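Local atomic coordinates of GTP pyrophosphokinase (Streptococcus pneumoniae, PDB entry 2BE3), a protein that probably transfers pyrophosphate from ATP to GTP to make the alarmone (p)ppGpp, as expected of a RelA/SpoT-family GTP pyrophosphokinase. Residues L79-Q84 and A141-R146. Residues are numbered along the deposited sequence; the frame is centred on the assembly and turned at random.
Sequences LRVMVQ and AEIQIR
Arg146 and Arg80 meet on one face of a parallel strand pair, their guanidinium planes 32° apart. Like charges come close here, with NH1 of Arg80 3.5 Å from NH1 of Arg146. Water 2 accepts from both NH1 atoms, weakly from Arg80, which probably eases the repulsion. The Arg146 chain, extended from CG to NE, carries its guanidinium under Arg80, whose CD lies over the centre of the Arg146 group. Arg146 NH2 donates to Gln144 OE1 at 2.6 Å; Ser121 OG and Tyr119 OH hydrogen-bond to its NE and NH2. Gln144 runs alongside Arg80 and gives an NE2 bond to Glu142 OE1 (3.1 Å). Water 1 sits between Arg80 NE, Leu79 O and Glu142 OE1, bridging the strands.

On the other face, Leu79 CB packs on Ile143 CG1 (4.1 Å), and its CD1 approaches Ala141 CB. Leu79 N bonds to Glu142 O, and its O accepts from Gln144 N. Val81 packs on Ile143 and Ile145, and Val83 CG1 on Ile145 CG2 (3.6 Å). Five backbone bonds alternate between the strands.

Helix 6-35 lies against Leu79 and Val81; helix 148-164 touches Arg146 and Met82 on the mostly polar Arg80 side. Such central parallel strands in a five-stranded mixed sheet fit the nucleotidyltransferase-like core of RelA/SpoT synthetases.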
ATOM      1  N   LEU A  79       2.482  14.037   1.255  1.00 69.76           N
ATOM      2  CA  LEU A  79       1.104  13.630   1.474  1.00 69.44           C
ATOM      3  C   LEU A  79       0.430  14.779   2.136  1.00 70.23           C
ATOM      4  O   LEU A  79       1.091  15.521   2.874  1.00 70.04           O
ATOM      5  CB  LEU A  79       1.023  12.373   2.356  1.00 69.56           C
ATOM      6  CG  LEU A  79       1.522  11.322   1.363  1.00 71.60           C
ATOM      7  CD1 LEU A  79       2.881  10.652   1.684  1.00 68.98           C
ATOM      8  CD2 LEU A  79       0.440  10.427   0.797  1.00 68.87           C
ATOM      9  N   ARG A  80      -0.874  14.934   1.841  1.00 70.50           N
ATOM     10  CA  ARG A  80      -1.711  15.972   2.418  1.00 71.44           C
ATOM     11  C   ARG A  80      -2.941  15.334   3.025  1.00 70.84           C
ATOM     12  O   ARG A  80      -3.732  14.650   2.343  1.00 70.29           O
ATOM     13  CB  ARG A  80      -2.137  16.981   1.351  1.00 72.41           C
ATOM     14  CG  ARG A  80      -0.988  17.643   0.628  1.00 75.92           C
ATOM     15  CD  ARG A  80      -0.396  18.700   1.489  1.00 80.36           C
ATOM     16  NE  ARG A  80       0.978  19.008   1.104  1.00 87.06           N
ATOM     17  CZ  ARG A  80       1.309  19.949   0.219  1.00 89.28           C
ATOM     18  NH1 ARG A  80       0.347  20.667  -0.392  1.00 86.03           N
ATOM     19  NH2 ARG A  80       2.590  20.171  -0.056  1.00 83.38           N
ATOM     20  N   VAL A  81      -3.091  15.536   4.319  1.00 70.08           N
ATOM     21  CA  VAL A  81      -4.228  14.995   5.019  1.00 69.48           C
ATOM     22  C   VAL A  81      -5.104  16.152   5.420  1.00 70.40           C
ATOM     23  O   VAL A  81      -4.648  17.035   6.119  1.00 71.19           O
ATOM     24  CB  VAL A  81      -3.762  14.136   6.220  1.00 69.60           C
ATOM     25  CG1 VAL A  81      -4.949  13.704   7.141  1.00 65.02           C
ATOM     26  CG2 VAL A  81      -2.976  12.940   5.694  1.00 67.31           C
HETATM   27  N   MSE A  82      -6.347  16.156   4.938  1.00 71.49           N
HETATM   28  CA  MSE A  82      -7.314  17.203   5.224  1.00 73.18           C
HETATM   29  C   MSE A  82      -8.230  16.781   6.361  1.00 72.55           C
HETATM   30  O   MSE A  82      -8.789  15.697   6.334  1.00 72.79           O
HETATM   31  CB  MSE A  82      -8.125  17.537   3.958  1.00 75.18           C
HETATM   32  CG  MSE A  82      -7.715  18.874   3.287  1.00 81.39           C
HETATM   33 SE   MSE A  82      -5.786  18.950   2.706  1.00 99.53          SE
HETATM   34  CE  MSE A  82      -5.878  17.359   1.285  1.00 92.79           C
ATOM     35  N   VAL A  83      -8.341  17.629   7.374  1.00 72.06           N
ATOM     36  CA  VAL A  83      -9.108  17.342   8.573  1.00 70.98           C
ATOM     37  C   VAL A  83     -10.156  18.426   8.728  1.00 71.55           C
ATOM     38  O   VAL A  83     -10.025  19.513   8.149  1.00 71.71           O
ATOM     39  CB  VAL A  83      -8.203  17.245   9.874  1.00 71.39           C
ATOM     40  CG1 VAL A  83      -7.144  16.124   9.748  1.00 68.49           C
ATOM     41  CG2 VAL A  83      -7.526  18.578  10.185  1.00 69.47           C
ATOM     42  N   GLN A  84     -11.201  18.132   9.498  1.00 71.13           N
ATOM     43  CA  GLN A  84     -12.264  19.072   9.729  1.00 70.42           C
ATOM     44  C   GLN A  84     -11.817  20.214  10.647  1.00 70.38           C
ATOM     45  O   GLN A  84     -11.981  21.402  10.307  1.00 70.87           O
ATOM     46  CB  GLN A  84     -13.415  18.318  10.364  1.00 70.95           C
ATOM     47  CG  GLN A  84     -14.753  18.931  10.198  1.00 71.74           C
ATOM     48  CD  GLN A  84     -15.872  17.976  10.543  1.00 72.93           C
ATOM     49  OE1 GLN A  84     -15.765  17.150  11.472  1.00 72.24           O
ATOM     50  NE2 GLN A  84     -16.982  18.100   9.809  1.00 69.84           N
ATOM     51  N   ALA A 141       9.444  10.830   3.747  1.00 68.20           N
ATOM     52  CA  ALA A 141       8.166  11.401   3.240  1.00 68.74           C
ATOM     53  C   ALA A 141       7.662  12.502   4.186  1.00 69.49           C
ATOM     54  O   ALA A 141       7.878  12.444   5.407  1.00 69.90           O
ATOM     55  CB  ALA A 141       7.127  10.316   3.063  1.00 67.55           C
ATOM     56  N   GLU A 142       7.028  13.522   3.633  1.00 69.59           N
ATOM     57  CA  GLU A 142       6.461  14.570   4.447  1.00 70.45           C
ATOM     58  C   GLU A 142       4.930  14.480   4.408  1.00 70.87           C
ATOM     59  O   GLU A 142       4.335  14.556   3.324  1.00 71.36           O
ATOM     60  CB  GLU A 142       6.944  15.907   3.947  1.00 70.92           C
ATOM     61  CG  GLU A 142       6.553  17.103   4.791  1.00 74.32           C
ATOM     62  CD  GLU A 142       6.402  18.348   3.935  1.00 80.18           C
ATOM     63  OE1 GLU A 142       5.530  18.351   2.993  1.00 79.77           O
ATOM     64  OE2 GLU A 142       7.171  19.307   4.193  1.00 79.21           O
ATOM     65  N   ILE A 143       4.306  14.227   5.564  1.00 70.88           N
ATOM     66  CA  ILE A 143       2.856  14.263   5.672  1.00 71.28           C
ATOM     67  C   ILE A 143       2.431  15.590   6.302  1.00 71.67           C
ATOM     68  O   ILE A 143       2.796  15.893   7.445  1.00 71.95           O
ATOM     69  CB  ILE A 143       2.294  13.094   6.500  1.00 72.17           C
ATOM     70  CG1 ILE A 143       2.796  11.739   5.945  1.00 70.64           C
ATOM     71  CG2 ILE A 143       0.738  13.183   6.551  1.00 70.95           C
ATOM     72  CD1 ILE A 143       2.580  10.569   6.885  1.00 70.25           C
ATOM     73  N   GLN A 144       1.690  16.397   5.546  1.00 71.25           N
ATOM     74  CA  GLN A 144       1.120  17.620   6.084  1.00 71.49           C
ATOM     75  C   GLN A 144      -0.342  17.442   6.493  1.00 71.47           C
ATOM     76  O   GLN A 144      -1.110  16.721   5.835  1.00 71.61           O
ATOM     77  CB  GLN A 144       1.249  18.724   5.062  1.00 72.29           C
ATOM     78  CG  GLN A 144       2.656  19.267   4.996  1.00 73.59           C
ATOM     79  CD  GLN A 144       2.697  20.567   4.277  1.00 77.13           C
ATOM     80  OE1 GLN A 144       1.902  21.454   4.553  1.00 79.82           O
ATOM     81  NE2 GLN A 144       3.598  20.691   3.325  1.00 77.80           N
ATOM     82  N   ILE A 145      -0.733  18.071   7.589  1.00 70.96           N
ATOM     83  CA  ILE A 145      -2.092  17.929   8.048  1.00 71.41           C
ATOM     84  C   ILE A 145      -2.706  19.306   8.088  1.00 71.68           C
ATOM     85  O   ILE A 145      -2.152  20.210   8.687  1.00 72.71           O
ATOM     86  CB  ILE A 145      -2.175  17.216   9.442  1.00 71.66           C
ATOM     87  CG1 ILE A 145      -1.544  15.833   9.361  1.00 71.38           C
ATOM     88  CG2 ILE A 145      -3.640  16.962   9.819  1.00 70.19           C
ATOM     89  CD1 ILE A 145      -0.839  15.474  10.554  1.00 74.01           C
ATOM     90  N   ARG A 146      -3.863  19.466   7.472  1.00 71.25           N
ATOM     91  CA  ARG A 146      -4.425  20.782   7.297  1.00 70.88           C
ATOM     92  C   ARG A 146      -5.932  20.753   7.445  1.00 69.70           C
ATOM     93  O   ARG A 146      -6.549  19.740   7.113  1.00 69.63           O
ATOM     94  CB  ARG A 146      -4.142  21.225   5.858  1.00 71.56           C
ATOM     95  CG  ARG A 146      -2.727  21.552   5.598  1.00 73.23           C
ATOM     96  CD  ARG A 146      -2.533  21.827   4.146  1.00 74.02           C
ATOM     97  NE  ARG A 146      -1.134  22.196   3.961  1.00 74.87           N
ATOM     98  CZ  ARG A 146      -0.620  22.657   2.829  1.00 75.74           C
ATOM     99  NH1 ARG A 146      -1.388  22.849   1.759  1.00 73.24           N
ATOM    100  NH2 ARG A 146       0.666  22.948   2.788  1.00 75.86           N
TER
HETATM  101  O   HOH W   1       3.246  17.282   2.013  1.00 42.37           O
HETATM  102  O   HOH W   2       0.334  24.003  -0.523  1.00 71.22           O